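Local coordinates for protein acetyl-CoA acetyltransferase A (Ascaris suum, PDB 6BJA) that probably catalyses acetyl transfer between acetyl-CoA molecules as a thiolase, and binds coenzyme A, at residues E57-N62 / M99-M104; I185-K190 / I322-S327; D151-S156 / Q160-C165. One frame throughout, in Å; residues are numbered along the deposited sequence.

Overall arrangement
All three contacts are buried, but they share no helix or strand and differ in chemistry. Contact 1 is purely apolar: a strand of the main sheet against helix 97-110, with no hydrogen bond between them. Contact 2, about 25 Å away between centres and on the opposite side of the chain's centre, is almost purely polar, tying helix 177-197 to the loop after strand 319-322. Contact 3 is mixed, with hairpin backbone bonds flanked by methionines, and is hydrogen-bonded to a second subunit, which contact 1 touches by packing alone. Contacts 2 and 3 meet where Phe-326 packs on Gly-163, and both border coenzyme A.

Contact 1 of 3, residues E57-N62 / M99-M104; sequences ETIVGN and MKAIIM
Ile-59 lays its CG2 methyl against Ala-101, with CG2 3.7 Å from the Ala-101 CB. This pairing coincides with the closest approach of the two backbones, 5.6 Å between the CA atoms of Ile-59 and Ala-101. CG2 stands opposite the backbone N across the CA-CB bond and meets the alanine methyl, whereas the CG1 arm runs on extended (chi2 167°) and carries CD1 over Ala-101 O, 3.9 Å from Ile-59 CD1, to reach the next turn of the helix. There Ile-59 CD1 lies 4.1 Å from Met-104 CB. Met-104 then bends at its last torsion (chi3 63°), which brings CE back to 4.2 Å from Ile-59 CG2, so one isoleucine is touched by both the base and the end of the methionine. Ala-101 CB also approaches the backbone of Gly-61, which has no side chain to hold the helix off; Gly-61 N is 4.2 Å from Ala-101 CB. The segment axes come within 7.2 Å and run nearly antiparallel, at 157°. This geometry belongs to a beta-alpha-beta crossover: helix 97-110 links parallel strands 87-92 and 116-124 and passes over strand 57-61, which lies between them in the sheet. Strand 57-61 is bonded on both edges, Thr-58 to Val-89 and Ile-59 to Val-118. The helix is also covered from another direction, as Met-99 and Ile-102 pack on helix 357-371, consistent with the central helical layer of the thiolase fold. Met-104 also packs against Met-104 of the second subunit.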
# COMPACT_ATOMS: atom_id res chain seq x y z
N GLU A 57 29.70 19.14 -17.12
CA GLU A 57 28.27 18.85 -16.95
C GLU A 57 28.00 17.37 -17.04
O GLU A 57 28.66 16.68 -17.82
CB GLU A 57 27.40 19.49 -18.03
CG GLU A 57 27.25 20.94 -17.98
CD GLU A 57 26.04 21.42 -18.80
OE1 GLU A 57 25.08 20.64 -19.04
OE2 GLU A 57 26.08 22.59 -19.21
N THR A 58 26.99 16.92 -16.31
CA THR A 58 26.49 15.55 -16.36
C THR A 58 25.02 15.59 -16.69
O THR A 58 24.24 16.18 -15.94
CB THR A 58 26.70 14.87 -15.03
OG1 THR A 58 28.11 14.92 -14.73
CG2 THR A 58 26.24 13.42 -15.06
N ILE A 59 24.64 15.01 -17.83
CA ILE A 59 23.27 15.11 -18.33
C ILE A 59 22.74 13.69 -18.45
O ILE A 59 23.30 12.90 -19.21
CB ILE A 59 23.18 15.80 -19.70
CG1 ILE A 59 23.93 17.13 -19.70
CG2 ILE A 59 21.71 15.99 -20.11
CD1 ILE A 59 24.16 17.72 -21.05
N VAL A 60 21.67 13.37 -17.73
CA VAL A 60 21.20 12.00 -17.61
C VAL A 60 19.76 11.81 -18.01
O VAL A 60 18.86 12.42 -17.43
CB VAL A 60 21.32 11.48 -16.18
CG1 VAL A 60 20.91 10.00 -16.13
CG2 VAL A 60 22.74 11.66 -15.65
N GLY A 61 19.51 10.94 -18.98
CA GLY A 61 18.16 10.52 -19.29
C GLY A 61 17.65 9.43 -18.38
O GLY A 61 18.33 8.43 -18.11
N ASN A 62 16.42 9.61 -17.90
CA ASN A 62 15.77 8.67 -16.99
C ASN A 62 14.29 8.93 -17.02
O ASN A 62 13.88 10.08 -16.95
CB ASN A 62 16.31 8.81 -15.56
CG ASN A 62 15.60 7.91 -14.58
OD1 ASN A 62 14.73 8.35 -13.81
ND2 ASN A 62 15.99 6.64 -14.56
N MET A 99 18.94 10.13 -25.79
CA MET A 99 19.33 10.77 -27.02
C MET A 99 19.23 12.29 -26.85
O MET A 99 20.10 13.02 -27.30
CB MET A 99 18.47 10.30 -28.19
CG MET A 99 18.85 10.96 -29.48
SD MET A 99 20.34 10.28 -30.19
CE MET A 99 19.78 8.66 -30.81
N LYS A 100 18.17 12.76 -26.21
CA LYS A 100 18.05 14.18 -25.89
C LYS A 100 19.23 14.64 -25.03
O LYS A 100 19.76 15.73 -25.22
CB LYS A 100 16.70 14.45 -25.20
CG LYS A 100 16.50 15.86 -24.68
CD LYS A 100 16.56 16.91 -25.78
CE LYS A 100 16.07 18.25 -25.24
NZ LYS A 100 16.28 19.33 -26.23
N ALA A 101 19.65 13.80 -24.10
CA ALA A 101 20.80 14.14 -23.26
C ALA A 101 22.02 14.40 -24.12
O ALA A 101 22.75 15.38 -23.90
CB ALA A 101 21.08 13.05 -22.27
N ILE A 102 22.27 13.53 -25.09
CA ILE A 102 23.42 13.70 -25.97
C ILE A 102 23.27 14.98 -26.81
O ILE A 102 24.23 15.74 -26.97
CB ILE A 102 23.63 12.47 -26.89
CG1 ILE A 102 24.04 11.26 -26.06
CG2 ILE A 102 24.69 12.75 -27.97
CD1 ILE A 102 23.99 9.94 -26.79
N ILE A 103 22.07 15.24 -27.31
CA ILE A 103 21.82 16.45 -28.09
C ILE A 103 22.05 17.71 -27.22
O ILE A 103 22.67 18.67 -27.68
CB ILE A 103 20.40 16.40 -28.69
CG1 ILE A 103 20.38 15.35 -29.80
CG2 ILE A 103 20.02 17.78 -29.25
CD1 ILE A 103 18.98 14.96 -30.23
N MET A 104 21.62 17.69 -25.97
CA MET A 104 21.85 18.80 -25.06
C MET A 104 23.33 19.03 -24.84
O MET A 104 23.79 20.16 -24.74
CB MET A 104 21.16 18.58 -23.71
CG MET A 104 19.64 18.71 -23.77
SD MET A 104 18.83 18.20 -22.24
CE MET A 104 19.48 19.39 -21.05

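Contact 2 of 3, residues I185-K190 / I322-S327. With COA (coenzyme A), chain C.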
# COMPACT_ATOMS: atom_id res chain seq x y z
N ILE A 185 12.54 -12.48 -34.83
CA ILE A 185 13.42 -13.62 -34.76
C ILE A 185 14.79 -13.27 -35.35
O ILE A 185 15.81 -13.69 -34.80
CB ILE A 185 12.78 -14.84 -35.44
CG1 ILE A 185 11.67 -15.35 -34.51
CG2 ILE A 185 13.79 -15.95 -35.68
CD1 ILE A 185 10.79 -16.40 -35.12
N GLU A 186 14.81 -12.42 -36.38
CA GLU A 186 16.07 -11.98 -36.98
C GLU A 186 16.86 -11.01 -36.07
O GLU A 186 18.10 -11.02 -36.07
CB GLU A 186 15.80 -11.33 -38.33
CG GLU A 186 17.00 -10.78 -39.08
CD GLU A 186 18.00 -11.84 -39.57
OE1 GLU A 186 17.79 -13.03 -39.34
OE2 GLU A 186 19.01 -11.43 -40.16
N SER A 187 16.16 -10.19 -35.29
CA SER A 187 16.84 -9.34 -34.32
C SER A 187 17.58 -10.23 -33.31
O SER A 187 18.74 -9.97 -32.97
CB SER A 187 15.85 -8.41 -33.63
OG SER A 187 16.53 -7.48 -32.81
N TYR A 188 16.92 -11.29 -32.86
CA TYR A 188 17.53 -12.24 -31.94
C TYR A 188 18.70 -12.93 -32.62
O TYR A 188 19.74 -13.15 -31.99
CB TYR A 188 16.51 -13.28 -31.46
CG TYR A 188 15.60 -12.84 -30.34
CD1 TYR A 188 15.98 -12.93 -29.01
CD2 TYR A 188 14.33 -12.35 -30.62
CE1 TYR A 188 15.14 -12.55 -27.99
CE2 TYR A 188 13.48 -11.95 -29.63
CZ TYR A 188 13.87 -12.04 -28.31
OH TYR A 188 12.98 -11.64 -27.34
N ARG A 189 18.56 -13.29 -33.90
CA ARG A 189 19.67 -13.97 -34.58
C ARG A 189 20.90 -13.09 -34.66
O ARG A 189 22.03 -13.56 -34.41
CB ARG A 189 19.26 -14.38 -35.99
CG ARG A 189 20.30 -15.28 -36.65
CD ARG A 189 20.05 -15.40 -38.14
NE ARG A 189 20.29 -14.15 -38.85
CZ ARG A 189 21.48 -13.60 -39.04
NH1 ARG A 189 22.59 -14.19 -38.59
NH2 ARG A 189 21.58 -12.47 -39.71
N LYS A 190 20.70 -11.83 -34.99
CA LYS A 190 21.80 -10.89 -35.13
C LYS A 190 22.46 -10.64 -33.78
O LYS A 190 23.68 -10.53 -33.71
CB LYS A 190 21.33 -9.58 -35.77
CG LYS A 190 20.98 -9.76 -37.25
CD LYS A 190 20.70 -8.42 -37.94
CE LYS A 190 19.50 -7.74 -37.34
NZ LYS A 190 19.13 -6.48 -38.05
N ILE A 322 17.94 1.94 -35.52
CA ILE A 322 16.57 2.39 -35.24
C ILE A 322 16.11 1.64 -34.02
O ILE A 322 16.09 0.41 -33.99
CB ILE A 322 15.57 2.15 -36.44
CG1 ILE A 322 14.13 2.48 -36.04
CG2 ILE A 322 15.62 0.71 -36.95
CD1 ILE A 322 13.91 3.92 -35.68
N ASN A 323 15.80 2.35 -32.94
CA ASN A 323 15.49 1.64 -31.72
C ASN A 323 14.21 0.84 -31.91
O ASN A 323 13.18 1.36 -32.36
CB ASN A 323 15.35 2.58 -30.52
CG ASN A 323 15.23 1.82 -29.21
OD1 ASN A 323 14.27 1.99 -28.44
ND2 ASN A 323 16.19 0.97 -28.95
N GLU A 324 14.27 -0.44 -31.54
CA GLU A 324 13.17 -1.38 -31.80
C GLU A 324 12.19 -1.41 -30.64
O GLU A 324 12.12 -2.41 -29.92
CB GLU A 324 13.70 -2.79 -32.05
CG GLU A 324 14.66 -2.87 -33.19
CD GLU A 324 15.19 -4.27 -33.43
OE1 GLU A 324 15.07 -5.16 -32.54
OE2 GLU A 324 15.79 -4.45 -34.51
N ALA A 325 11.41 -0.35 -30.47
CA ALA A 325 10.37 -0.37 -29.48
C ALA A 325 9.49 -1.59 -29.74
O ALA A 325 9.12 -2.31 -28.82
CB ALA A 325 9.57 0.90 -29.51
N PHE A 326 9.21 -1.80 -31.03
CA PHE A 326 8.45 -2.95 -31.52
C PHE A 326 9.09 -3.37 -32.83
O PHE A 326 9.80 -2.58 -33.44
CB PHE A 326 6.98 -2.58 -31.74
CG PHE A 326 6.31 -2.07 -30.51
CD1 PHE A 326 5.71 -2.94 -29.64
CD2 PHE A 326 6.36 -0.72 -30.20
CE1 PHE A 326 5.13 -2.49 -28.47
CE2 PHE A 326 5.79 -0.25 -29.03
CZ PHE A 326 5.19 -1.13 -28.16
N SER A 327 8.82 -4.59 -33.29
CA SER A 327 9.30 -4.98 -34.60
C SER A 327 8.81 -4.02 -35.68
O SER A 327 9.52 -3.70 -36.64
CB SER A 327 8.85 -6.40 -34.93
OG SER A 327 9.58 -7.34 -34.16
N1A COA C . 9.93 -15.92 -27.62
C2A COA C . 8.96 -16.81 -27.35
N3A COA C . 8.01 -16.61 -26.43
C4A COA C . 7.96 -15.48 -25.71
C5A COA C . 8.98 -14.44 -25.94
C6A COA C . 10.00 -14.73 -26.98
N6A COA C . 10.97 -13.84 -27.28
N7A COA C . 8.69 -13.44 -25.09
C8A COA C . 7.60 -13.80 -24.38
N9A COA C . 7.16 -15.02 -24.76
C1B COA C . 6.01 -15.80 -24.22
C2B COA C . 6.31 -16.24 -22.80
O2B COA C . 6.78 -17.59 -22.75
C3B COA C . 5.01 -16.11 -22.04
O3B COA C . 4.56 -17.43 -21.70
P3B COA C . 3.22 -18.16 -22.18
O7A COA C . 3.12 -18.03 -23.69
O8A COA C . 3.32 -19.62 -21.81
O9A COA C . 2.02 -17.53 -21.53
C4B COA C . 4.12 -15.25 -22.94
O4B COA C . 4.79 -15.04 -24.18
C5B COA C . 3.92 -13.89 -22.30
O5B COA C . 5.21 -13.28 -22.28
P1A COA C . 5.92 -12.74 -20.93
O1A COA C . 5.92 -13.76 -19.82
O2A COA C . 7.34 -12.31 -21.23
O3A COA C . 5.08 -11.49 -20.43
P2A COA C . 5.20 -11.02 -18.90
O4A COA C . 4.61 -12.08 -17.99
O5A COA C . 6.64 -10.72 -18.53
O6A COA C . 4.33 -9.68 -18.85
CBP COA C . 4.98 -7.43 -19.16
CCP COA C . 4.58 -8.71 -19.86
CDP COA C . 3.83 -7.03 -18.26
CEP COA C . 6.18 -7.64 -18.24
CAP COA C . 5.14 -6.30 -20.19
OAP COA C . 5.26 -5.06 -19.47
C9P COA C . 6.31 -6.49 -21.13
O9P COA C . 7.20 -7.29 -20.89
N8P COA C . 6.38 -5.76 -22.25
C7P COA C . 5.40 -4.78 -22.68
C6P COA C . 5.63 -4.43 -24.14
C5P COA C . 6.11 -3.01 -24.22
O5P COA C . 5.32 -2.09 -24.44
N4P COA C . 7.40 -2.82 -23.99
C3P COA C . 7.95 -1.48 -23.95
C2P COA C . 8.59 -1.01 -25.23
S1P COA C . 8.06 0.67 -25.60
O HOH W 1 17.00 -6.25 -36.08
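Glu-324 and Ser-187 are joined by one direct hydrogen bond with very little packing around it: the segments bury only 75 Å² between them, and their nearest CA atoms, those of Ser-187 and Ser-327, remain 8.7 Å apart. The gap is spanned by the glutamate, whose chain is fully extended beyond CG (chi2 179°) and presents its carboxylate to the helix. Ser-187 OG donates to Glu-324 OE1 at 2.8 Å, and OE1 receives it on its syn lone pair; Val-351 N donates to the same OE1. The serine hydroxyl in turn accepts from Gly-349 N, which helps to fix its rotation. At the second oxygen a water bridges the segments, donating to Glu-324 OE2 at 2.7 Å and accepting from Lys-190 NZ at 2.9 Å. Lys-190 NZ itself stays 5.3 Å from Glu-324 OE2 and also bonds Asn-345 O. Tyr-183 OH and Asn-345 ND2 also bond OE2, so this buried carboxylate is gripped by five partners, two on OE1 and three on OE2. Glu-324 is the centre of an inverse gamma turn that ends at Ala-325, whose O accepts from Ser-254 OG; next comes Phe-326, whose CZ is 3.8 Å from O5P of coenzyme A. Beside Ser-187, Tyr-188 OH is hydrogen-bonded to Glu-224 OE2 and lies 3.0 Å from the adenine N6A. Asn-323 to Phe-326 spell the Asn-Glu-Ala-Phe sequence characteristic of thiolase active sites, and Glu-324 holds that loop to a helix of the coenzyme A pocket.

Contact 3 of 3, residues D151-S156 / Q160-C165; sequences DGLMDS and QPMGLC. With COA (coenzyme A), chain C.
Leu-153 O and Met-162 N form the straightest bond of this contact, 3.0 Å long with an N-H...O angle of 170°. The same carbonyl takes a second, weak bond from a water. That water accepts from Gly-163 N at 3.0 Å and donates to O5P of coenzyme A at 2.6 Å, so the first turn of helix 162-172 reaches the ligand through solvent. Further along the hairpin, Asp-155 N donates to Gln-160 O at 2.8 Å with a bent angle of 148°, and the return bond from Gln-160 N to Asp-155 O is weak. Asp-155 OD1 accepts from Ile-157 N and Glu-158 N, and OD2 has a weak bond from Gly-386 N. Gln-160 NE2 donates to Cys-165 SG, which lies in its amide plane. Gly-152 O accepts from Gln-70 NE2 of the second subunit.

Apolar groups flank these bonds. Met-154, bent at chi2 and chi3, curls its SD to 3.7 Å from Pro-161 CG. Met-162 CE lies 3.3 Å from S1P of the ligand, and Leu-153 CD2 is 3.4 Å from its C3P, placing both side chains along the pantetheine end. With Pro-161 at the N-cap position of helix 162-172, the short strands 154-155 and 160-161 form a hairpin that reverses the chain between helix 147-153 and helix 162-172.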
# COMPACT_ATOMS: atom_id res chain seq x y z
N ASP A 151 3.74 5.68 -15.92
CA ASP A 151 4.76 6.65 -16.28
C ASP A 151 5.71 6.17 -17.39
O ASP A 151 6.52 6.94 -17.89
CB ASP A 151 5.58 7.02 -15.03
CG ASP A 151 4.76 7.77 -13.97
OD1 ASP A 151 3.71 8.36 -14.31
OD2 ASP A 151 5.20 7.80 -12.79
N GLY A 152 5.60 4.90 -17.78
CA GLY A 152 6.51 4.33 -18.77
C GLY A 152 5.87 3.88 -20.07
O GLY A 152 6.26 4.36 -21.14
N LEU A 153 4.89 2.98 -20.00
CA LEU A 153 4.46 2.22 -21.18
C LEU A 153 3.13 2.64 -21.78
O LEU A 153 2.82 2.26 -22.91
CB LEU A 153 4.41 0.73 -20.84
CG LEU A 153 5.72 0.16 -20.31
CD1 LEU A 153 5.59 -1.30 -19.93
CD2 LEU A 153 6.81 0.32 -21.33
N MET A 154 2.34 3.38 -21.02
CA MET A 154 1.05 3.90 -21.47
C MET A 154 1.21 5.27 -22.10
O MET A 154 1.82 6.16 -21.51
CB MET A 154 0.06 3.99 -20.31
CG MET A 154 -0.37 2.67 -19.73
SD MET A 154 -1.62 1.88 -20.79
CE MET A 154 -2.99 3.00 -20.68
N ASP A 155 0.62 5.48 -23.27
CA ASP A 155 0.58 6.83 -23.80
C ASP A 155 -0.42 7.61 -22.97
O ASP A 155 -1.54 7.16 -22.76
CB ASP A 155 0.17 6.85 -25.26
CG ASP A 155 0.15 8.26 -25.81
OD1 ASP A 155 -0.85 8.96 -25.59
OD2 ASP A 155 1.17 8.68 -26.39
N SER A 156 -0.02 8.80 -22.53
CA SER A 156 -0.83 9.57 -21.59
C SER A 156 -1.81 10.49 -22.25
O SER A 156 -2.57 11.17 -21.56
CB SER A 156 0.08 10.40 -20.70
OG SER A 156 0.93 9.53 -20.00
N GLN A 160 -3.73 4.71 -23.70
CA GLN A 160 -3.64 3.31 -24.07
C GLN A 160 -2.19 2.94 -24.22
O GLN A 160 -1.34 3.81 -24.35
CB GLN A 160 -4.39 3.02 -25.37
CG GLN A 160 -3.97 3.86 -26.53
CD GLN A 160 -4.94 3.69 -27.71
OE1 GLN A 160 -6.13 3.48 -27.51
NE2 GLN A 160 -4.41 3.75 -28.93
N PRO A 161 -1.90 1.64 -24.21
CA PRO A 161 -0.51 1.21 -24.29
C PRO A 161 0.15 1.62 -25.60
O PRO A 161 -0.51 1.64 -26.63
CB PRO A 161 -0.61 -0.32 -24.19
CG PRO A 161 -1.92 -0.56 -23.52
CD PRO A 161 -2.82 0.51 -24.00
N MET A 162 1.44 1.92 -25.57
CA MET A 162 2.14 2.25 -26.80
C MET A 162 2.00 1.10 -27.82
O MET A 162 1.91 1.36 -29.01
CB MET A 162 3.61 2.57 -26.53
CG MET A 162 3.83 3.96 -25.85
SD MET A 162 5.59 4.27 -25.62
CE MET A 162 6.09 3.01 -24.46
N GLY A 163 1.95 -0.14 -27.36
CA GLY A 163 1.79 -1.26 -28.28
C GLY A 163 0.46 -1.27 -29.01
O GLY A 163 0.37 -1.76 -30.13
N LEU A 164 -0.59 -0.77 -28.39
CA LEU A 164 -1.87 -0.62 -29.08
C LEU A 164 -1.78 0.47 -30.12
O LEU A 164 -2.28 0.32 -31.22
CB LEU A 164 -3.00 -0.32 -28.10
CG LEU A 164 -4.39 -0.22 -28.74
CD1 LEU A 164 -4.74 -1.47 -29.56
CD2 LEU A 164 -5.42 -0.01 -27.66
N CYS A 165 -1.15 1.59 -29.77
CA CYS A 165 -0.89 2.65 -30.73
C CYS A 165 -0.13 2.13 -31.95
O CYS A 165 -0.42 2.47 -33.08
CB CYS A 165 -0.10 3.77 -30.08
SG CYS A 165 -1.00 4.66 -28.74
N1A COA C . 9.93 -15.92 -27.62
C2A COA C . 8.96 -16.81 -27.35
N3A COA C . 8.01 -16.61 -26.43
C4A COA C . 7.96 -15.48 -25.71
C5A COA C . 8.98 -14.44 -25.94
C6A COA C . 10.00 -14.73 -26.98
N6A COA C . 10.97 -13.84 -27.28
N7A COA C . 8.69 -13.44 -25.09
C8A COA C . 7.60 -13.80 -24.38
N9A COA C . 7.16 -15.02 -24.76
C1B COA C . 6.01 -15.80 -24.22
C2B COA C . 6.31 -16.24 -22.80
O2B COA C . 6.78 -17.59 -22.75
C3B COA C . 5.01 -16.11 -22.04
O3B COA C . 4.56 -17.43 -21.70
P3B COA C . 3.22 -18.16 -22.18
O7A COA C . 3.12 -18.03 -23.69
O8A COA C . 3.32 -19.62 -21.81
O9A COA C . 2.02 -17.53 -21.53
C4B COA C . 4.12 -15.25 -22.94
O4B COA C . 4.79 -15.04 -24.18
C5B COA C . 3.92 -13.89 -22.30
O5B COA C . 5.21 -13.28 -22.28
P1A COA C . 5.92 -12.74 -20.93
O1A COA C . 5.92 -13.76 -19.82
O2A COA C . 7.34 -12.31 -21.23
O3A COA C . 5.08 -11.49 -20.43
P2A COA C . 5.20 -11.02 -18.90
O4A COA C . 4.61 -12.08 -17.99
O5A COA C . 6.64 -10.72 -18.53
O6A COA C . 4.33 -9.68 -18.85
CBP COA C . 4.98 -7.43 -19.16
CCP COA C . 4.58 -8.71 -19.86
CDP COA C . 3.83 -7.03 -18.26
CEP COA C . 6.18 -7.64 -18.24
CAP COA C . 5.14 -6.30 -20.19
OAP COA C . 5.26 -5.06 -19.47
C9P COA C . 6.31 -6.49 -21.13
O9P COA C . 7.20 -7.29 -20.89
N8P COA C . 6.38 -5.76 -22.25
C7P COA C . 5.40 -4.78 -22.68
C6P COA C . 5.63 -4.43 -24.14
C5P COA C . 6.11 -3.01 -24.22
O5P COA C . 5.32 -2.09 -24.44
N4P COA C . 7.40 -2.82 -23.99
C3P COA C . 7.95 -1.48 -23.95
C2P COA C . 8.59 -1.01 -25.23
S1P COA C . 8.06 0.67 -25.60
O HOH W 2 3.17 -0.73 -24.65